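Local atomic coordinates of 5-formyltetrahydrofolate cyclo-ligase family protein (Bacillus anthracis, PDB entry 2JCB), a protein that probably catalyses the ATP-dependent cyclisation of 5-formyltetrahydrofolate to 5,10-methenyltetrahydrofolate in folate metabolism, and binds ADP and magnesium. Residues 89-94 with 148-153; 166-171 with 188-193. One frame throughout, in Å; residues are numbered along the deposited sequence.

Contact 1. Residues 89-94 with 148-153; sequences ETRTMS and GGYYDR. With MG (magnesium ion), chain E; ADP (adenosine-5'-diphosphate), chain C; PO4 (phosphate ion), chain D.
Met93, Arg91, Tyr150, Tyr151 and Arg153 join the G1 beta bulge opposite Asn87, formed by Arg91 and Thr92 beside strand 92-98, to the glycine-rich phosphate-binding turn and the N-terminus of helix 150-154. Met93 CE sits over the centre of the Tyr151 ring, a CH-pi contact 3.4 Å from the centroid and 5° off the normal. The bend at chi3 (-70°) places that methyl, while SD makes oblique Met-aromatic contacts with both tyrosines. Arg91 CG lies over one face of the Tyr150 ring, toward its rim, and Thr92 O comes near the ring edge. The Arg153 guanidinium is sandwiched: Arg91 CB lies over one face, and C4 of the ADP adenine over the centre of the other, 3.4 Å from the guanidinium plane. Segment 89-94 thus backs the arginine that lies on the nucleotide base. The two guanidinium planes stand 86° apart, with Arg153 NH1 at the edge of the Arg91 group, 3.6 Å from Arg91 NH1; Gly148 O, over one face of the Arg91 group, may ease this repulsion. A water donates to both Arg91 O and Tyr150 O, bridging the backbones. Farther out, Gly149, the helix N-cap residue, gives its N-H to O1B of the ADP beta-phosphate, and the N-H groups of Tyr150 and Tyr151 grip a phosphate ion, probably from the crystallisation liquor, that Tyr146 and Arg143 also bind. Asp152 and Asp181 both bind the magnesium; Asp152 OD2 lies 1.9 Å from the ion, and its OD1 accepts from a magnesium-bound water at 2.7 Å.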
loop_
_atom_site.group_PDB
_atom_site.type_symbol
_atom_site.label_atom_id
_atom_site.label_comp_id
_atom_site.label_asym_id
_atom_site.label_seq_id
_atom_site.Cartn_x
_atom_site.Cartn_y
_atom_site.Cartn_z
ATOM N N GLU A 89 6.440 17.640 5.873
ATOM C CA GLU A 89 5.902 18.923 6.304
ATOM C C GLU A 89 4.439 19.100 5.941
ATOM O O GLU A 89 3.637 19.522 6.774
ATOM C CB GLU A 89 6.702 20.079 5.708
ATOM C CG GLU A 89 8.100 20.200 6.235
ATOM C CD GLU A 89 8.615 21.624 6.161
ATOM O OE1 GLU A 89 7.901 22.557 6.618
ATOM O OE2 GLU A 89 9.744 21.807 5.651
ATOM N N THR A 90 4.110 18.803 4.685
ATOM C CA THR A 90 2.769 19.013 4.158
ATOM C C THR A 90 1.957 17.718 4.189
ATOM O O THR A 90 0.748 17.725 3.904
ATOM C CB THR A 90 2.810 19.578 2.708
ATOM O OG1 THR A 90 3.543 18.676 1.870
ATOM C CG2 THR A 90 3.461 20.963 2.669
ATOM N N ARG A 91 2.626 16.607 4.522
ATOM C CA ARG A 91 1.986 15.284 4.497
ATOM C C ARG A 91 1.386 14.949 3.129
ATOM O O ARG A 91 0.350 14.291 3.019
ATOM C CB ARG A 91 0.966 15.138 5.637
ATOM C CG ARG A 91 1.458 14.211 6.725
ATOM C CD ARG A 91 2.141 15.001 7.808
ATOM N NE ARG A 91 2.611 14.165 8.909
ATOM C CZ ARG A 91 1.820 13.566 9.801
ATOM N NH1 ARG A 91 0.489 13.667 9.750
ATOM N NH2 ARG A 91 2.369 12.854 10.769
ATOM N N THR A 92 2.056 15.404 2.074
ATOM C CA THR A 92 1.615 15.115 0.723
ATOM C C THR A 92 2.572 14.090 0.126
ATOM O O THR A 92 3.652 13.898 0.665
ATOM C CB THR A 92 1.562 16.402 -0.125
ATOM O OG1 THR A 92 2.852 17.004 -0.137
ATOM C CG2 THR A 92 0.569 17.400 0.475
ATOM N N MET A 93 2.151 13.416 -0.950
ATOM C CA MET A 93 2.965 12.463 -1.702
ATOM C C MET A 93 3.090 12.863 -3.162
ATOM O O MET A 93 2.117 13.278 -3.796
ATOM C CB MET A 93 2.357 11.065 -1.620
ATOM C CG MET A 93 2.400 10.456 -0.241
ATOM S SD MET A 93 1.929 8.722 -0.218
ATOM C CE MET A 93 0.144 8.778 -0.577
ATOM N N SER A 94 4.291 12.733 -3.692
ATOM C CA SER A 94 4.540 12.987 -5.090
ATOM C C SER A 94 4.813 11.626 -5.693
ATOM O O SER A 94 5.895 11.052 -5.485
ATOM C CB SER A 94 5.769 13.866 -5.253
ATOM O OG SER A 94 6.115 14.064 -6.616
ATOM N N GLY A 148 1.001 8.174 9.703
ATOM C CA GLY A 148 1.238 9.473 9.041
ATOM C C GLY A 148 0.012 10.120 8.396
ATOM O O GLY A 148 -0.030 11.329 8.204
ATOM N N GLY A 149 -0.966 9.282 8.028
ATOM C CA GLY A 149 -2.170 9.743 7.373
ATOM C C GLY A 149 -1.909 10.192 5.951
ATOM O O GLY A 149 -2.656 10.982 5.404
ATOM N N TYR A 150 -0.832 9.710 5.357
ATOM C CA TYR A 150 -0.531 10.066 3.963
ATOM C C TYR A 150 -1.597 9.630 2.941
ATOM O O TYR A 150 -2.030 10.427 2.094
ATOM C CB TYR A 150 0.814 9.476 3.501
ATOM C CG TYR A 150 2.006 10.243 4.022
ATOM C CD1 TYR A 150 2.442 11.414 3.392
ATOM C CD2 TYR A 150 2.724 9.752 5.113
ATOM C CE1 TYR A 150 3.565 12.078 3.820
ATOM C CE2 TYR A 150 3.839 10.439 5.591
ATOM C CZ TYR A 150 4.261 11.592 4.922
ATOM O OH TYR A 150 5.355 12.276 5.376
ATOM N N TYR A 151 -1.995 8.373 3.005
ATOM C CA TYR A 151 -2.997 7.890 2.049
ATOM C C TYR A 151 -4.374 8.459 2.317
ATOM O O TYR A 151 -5.100 8.747 1.370
ATOM C CB TYR A 151 -3.002 6.363 1.903
ATOM C CG TYR A 151 -1.857 5.903 1.004
ATOM C CD1 TYR A 151 -0.553 5.782 1.500
ATOM C CD2 TYR A 151 -2.052 5.714 -0.376
ATOM C CE1 TYR A 151 0.516 5.403 0.624
ATOM C CE2 TYR A 151 -1.005 5.327 -1.253
ATOM C CZ TYR A 151 0.274 5.183 -0.719
ATOM O OH TYR A 151 1.292 4.820 -1.519
ATOM N N ASP A 152 -4.715 8.680 3.603
ATOM C CA ASP A 152 -5.974 9.303 3.924
ATOM C C ASP A 152 -6.094 10.657 3.196
ATOM O O ASP A 152 -7.151 10.965 2.670
ATOM C CB ASP A 152 -6.112 9.480 5.437
ATOM C CG ASP A 152 -6.533 8.192 6.137
ATOM O OD1 ASP A 152 -7.059 7.257 5.469
ATOM O OD2 ASP A 152 -6.345 8.083 7.360
ATOM N N ARG A 153 -4.987 11.430 3.139
ATOM C CA ARG A 153 -4.995 12.742 2.518
ATOM C C ARG A 153 -5.004 12.603 1.002
ATOM O O ARG A 153 -5.730 13.298 0.300
ATOM C CB ARG A 153 -3.780 13.546 2.980
ATOM C CG ARG A 153 -3.835 13.940 4.435
ATOM C CD ARG A 153 -2.572 14.707 4.774
ATOM N NE ARG A 153 -2.572 15.367 6.073
ATOM C CZ ARG A 153 -2.355 14.729 7.217
ATOM N NH1 ARG A 153 -2.297 15.418 8.347
ATOM N NH2 ARG A 153 -2.181 13.400 7.212
HETATM MG MG MG E . -6.260 6.786 8.776
HETATM P PB ADP C . -3.169 6.173 9.396
HETATM O O1B ADP C . -1.788 6.265 8.752
HETATM O O2B ADP C . -3.351 4.878 10.096
HETATM O O3B ADP C . -4.184 6.564 8.343
HETATM P PA ADP C . -4.380 8.243 11.067
HETATM O O1A ADP C . -5.713 7.860 10.480
HETATM O O2A ADP C . -4.321 8.335 12.509
HETATM O O3A ADP C . -3.172 7.297 10.538
HETATM O "O5'" ADP C . -4.027 9.726 10.528
HETATM C "C5'" ADP C . -2.874 10.343 11.140
HETATM C "C4'" ADP C . -3.041 11.840 11.232
HETATM O "O4'" ADP C . -3.349 12.324 9.935
HETATM C "C3'" ADP C . -4.213 12.171 12.150
HETATM O "O3'" ADP C . -3.716 13.024 13.162
HETATM C "C2'" ADP C . -5.220 12.861 11.254
HETATM O "O2'" ADP C . -5.704 14.040 11.830
HETATM C "C1'" ADP C . -4.439 13.240 10.008
HETATM N N9 ADP C . -5.244 13.231 8.758
HETATM C C8 ADP C . -5.634 12.138 8.076
HETATM N N7 ADP C . -6.314 12.494 6.960
HETATM C C5 ADP C . -6.379 13.826 6.904
HETATM C C6 ADP C . -6.939 14.828 5.958
HETATM N N6 ADP C . -7.602 14.448 4.848
HETATM N N1 ADP C . -6.729 16.119 6.220
HETATM C C2 ADP C . -6.080 16.524 7.331
HETATM N N3 ADP C . -5.528 15.668 8.215
HETATM C C4 ADP C . -5.625 14.322 8.062
HETATM P P PO4 D . -0.082 6.070 5.621
HETATM O O1 PO4 D . -1.161 6.388 4.802
HETATM O O2 PO4 D . -0.409 5.322 6.885
HETATM O O3 PO4 D . 0.932 5.174 4.849
HETATM O O4 PO4 D . 0.629 7.313 6.144
HETATM O O HOH W 1 -0.642 12.536 1.108
HETATM O O HOH W 2 -6.887 5.344 7.357
HETATM O O HOH W 3 -6.173 5.034 10.226
#

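Contact 2. Residues 166-171 with 188-193; sequences AYSFQM and ITEKGT
Chi1 near +70° in both Ser168 and Glu190 sets Ser168 OG and Glu190 CG between their own backbone N and carbonyl carbon, and a further bend at chi2 (-84°) turns the glutamate back toward the serine. Two hydrogen bonds from this one serine to both carboxylate oxygens tie the 3-10 turn 168-170, after strand 161-165, to the hairpin of strands 186-189 and 192-195 at the edge of the main sheet. Glu190 OE1 takes the N-H of Ser168 (N to OE1 2.8 Å) on its syn lone pair. Ser168 OG donates to Glu190 OE2 at 2.7 Å, meeting it from above the carboxylate plane. A water also donates to OE2, and the two hydrogen bonds from Ser168 would partly offset the negative charge. The extended Lys191 chain runs past the serine, its CE 3.5 Å from Ser168 OG. Nearer the sheet, Ala166 N donates to Ile188 O at 2.9 Å, carrying the parallel pairing of strands 161-165 and 186-189 one step further. Beyond it Ala166 O receives a CA-H...O contact from Thr189 CA (3.0 Å). Thr189 CG2 also touches Ala166 O and meets Met171 CG, the two side chains crossing obliquely. Within the turn, Gln170 OE1 accepts from Tyr167 N, and Tyr167 reaches Asn63 O through its OH. In the hairpin, Thr189 OG1 accepts from Lys191 N at 3.1 Å, closing an ST turn.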
loop_
_atom_site.group_PDB
_atom_site.type_symbol
_atom_site.label_atom_id
_atom_site.label_comp_id
_atom_site.label_asym_id
_atom_site.label_seq_id
_atom_site.Cartn_x
_atom_site.Cartn_y
_atom_site.Cartn_z
ATOM N N ALA A 166 -2.646 -7.855 1.473
ATOM C CA ALA A 166 -2.575 -8.104 2.883
ATOM C C ALA A 166 -2.496 -9.577 3.191
ATOM O O ALA A 166 -3.129 -10.373 2.525
ATOM C CB ALA A 166 -3.749 -7.476 3.583
ATOM N N TYR A 167 -1.726 -9.935 4.214
ATOM C CA TYR A 167 -1.817 -11.274 4.748
ATOM C C TYR A 167 -3.175 -11.328 5.476
ATOM O O TYR A 167 -3.689 -10.311 5.996
ATOM C CB TYR A 167 -0.721 -11.499 5.786
ATOM C CG TYR A 167 0.651 -11.226 5.269
ATOM C CD1 TYR A 167 1.240 -12.105 4.355
ATOM C CD2 TYR A 167 1.427 -10.148 5.757
ATOM C CE1 TYR A 167 2.515 -11.887 3.894
ATOM C CE2 TYR A 167 2.747 -9.935 5.302
ATOM C CZ TYR A 167 3.272 -10.821 4.362
ATOM O OH TYR A 167 4.558 -10.714 3.807
ATOM N N SER A 168 -3.774 -12.510 5.482
ATOM C CA SER A 168 -5.081 -12.649 6.103
ATOM C C SER A 168 -5.132 -12.233 7.586
ATOM O O SER A 168 -6.169 -11.758 8.046
ATOM C CB SER A 168 -5.673 -14.047 5.849
ATOM O OG SER A 168 -4.967 -15.007 6.554
ATOM N N PHE A 169 -4.025 -12.390 8.321
ATOM C CA PHE A 169 -3.951 -11.938 9.702
ATOM C C PHE A 169 -3.967 -10.394 9.847
ATOM O O PHE A 169 -4.095 -9.888 10.957
ATOM C CB PHE A 169 -2.738 -12.537 10.436
ATOM C CG PHE A 169 -1.412 -11.929 10.019
ATOM C CD1 PHE A 169 -1.008 -10.680 10.528
ATOM C CD2 PHE A 169 -0.554 -12.606 9.135
ATOM C CE1 PHE A 169 0.199 -10.112 10.195
ATOM C CE2 PHE A 169 0.682 -12.031 8.778
ATOM C CZ PHE A 169 1.040 -10.760 9.291
ATOM N N GLN A 170 -3.802 -9.660 8.751
ATOM C CA GLN A 170 -3.978 -8.213 8.793
ATOM C C GLN A 170 -5.427 -7.826 8.726
ATOM O O GLN A 170 -5.768 -6.669 8.982
ATOM C CB GLN A 170 -3.244 -7.581 7.612
ATOM C CG GLN A 170 -1.731 -7.599 7.730
ATOM C CD GLN A 170 -1.066 -7.016 6.482
ATOM O OE1 GLN A 170 -0.564 -7.721 5.628
ATOM N NE2 GLN A 170 -1.015 -5.675 6.432
ATOM N N MET A 171 -6.291 -8.794 8.408
ATOM C CA MET A 171 -7.750 -8.567 8.474
ATOM C C MET A 171 -8.279 -8.592 9.893
ATOM O O MET A 171 -8.012 -9.529 10.688
ATOM C CB MET A 171 -8.489 -9.592 7.593
ATOM C CG MET A 171 -8.044 -9.622 6.143
ATOM S SD MET A 171 -8.218 -8.036 5.289
ATOM C CE MET A 171 -9.881 -7.479 5.713
ATOM N N ILE A 188 -6.686 -7.973 -1.419
ATOM C CA ILE A 188 -6.276 -9.315 -1.838
ATOM C C ILE A 188 -5.437 -9.926 -0.709
ATOM O O ILE A 188 -4.404 -9.334 -0.333
ATOM C CB ILE A 188 -5.448 -9.241 -3.103
ATOM C CG1 ILE A 188 -6.218 -8.499 -4.221
ATOM C CG2 ILE A 188 -5.073 -10.637 -3.554
ATOM C CD1 ILE A 188 -5.383 -8.247 -5.365
ATOM N N THR A 189 -5.845 -11.091 -0.207
ATOM C CA THR A 189 -5.084 -11.858 0.780
ATOM C C THR A 189 -4.731 -13.180 0.140
ATOM O O THR A 189 -5.066 -13.429 -1.053
ATOM C CB THR A 189 -5.880 -12.122 2.089
ATOM O OG1 THR A 189 -6.901 -13.099 1.831
ATOM C CG2 THR A 189 -6.505 -10.820 2.671
ATOM N N GLU A 190 -4.110 -14.078 0.909
ATOM C CA GLU A 190 -3.745 -15.355 0.306
ATOM C C GLU A 190 -4.989 -16.271 0.208
ATOM O O GLU A 190 -4.907 -17.356 -0.368
ATOM C CB GLU A 190 -2.635 -16.047 1.121
ATOM C CG GLU A 190 -3.093 -16.568 2.516
ATOM C CD GLU A 190 -3.087 -15.520 3.637
ATOM O OE1 GLU A 190 -3.073 -14.299 3.423
ATOM O OE2 GLU A 190 -3.133 -15.963 4.779
ATOM N N LYS A 191 -6.077 -15.872 0.847
ATOM C CA LYS A 191 -7.306 -16.654 0.917
ATOM C C LYS A 191 -8.385 -16.157 -0.074
ATOM O O LYS A 191 -9.404 -16.834 -0.227
ATOM C CB LYS A 191 -7.906 -16.545 2.342
ATOM C CG LYS A 191 -7.184 -17.227 3.497
ATOM C CD LYS A 191 -7.982 -16.999 4.752
ATOM C CE LYS A 191 -7.240 -17.534 5.915
ATOM N NZ LYS A 191 -8.170 -17.697 7.066
ATOM N N GLY A 192 -8.171 -15.008 -0.719
ATOM C CA GLY A 192 -9.188 -14.472 -1.657
ATOM C C GLY A 192 -9.186 -12.968 -1.692
ATOM O O GLY A 192 -8.142 -12.319 -1.521
ATOM N N THR A 193 -10.374 -12.400 -1.911
ATOM C CA THR A 193 -10.488 -10.947 -2.079
ATOM C C THR A 193 -11.696 -10.476 -1.296
ATOM O O THR A 193 -12.671 -11.203 -1.136
ATOM C CB THR A 193 -10.651 -10.507 -3.536
ATOM O OG1 THR A 193 -11.899 -11.015 -4.081
ATOM C CG2 THR A 193 -9.472 -10.943 -4.403
HETATM O O HOH W 4 -1.999 -14.904 7.219
#

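How the contacts relate
From the N terminus, the chain passes helices 6-26 and 29-44 before reaching strands 80-87 and 92-98, whose connection, with the first part of strand 92-98, opens contact 1. Contact 1 closes a loop of 53 residues, with strands but no helix, when helix 150-154 returns to that turn beside the nucleotide. Contact 2 follows in series, neither nested nor crossed: strand 161-165 leads into 166-171, and a shorter excursion, which includes Asp181 of the magnesium site, returns at 188-193. Both reach the same mixed sheet, contact 1 on strand 92-98 and contact 2 at the 186-189/192-195 side. Their centres are 25 Å apart, on opposite sides of the chain's centre, without touching.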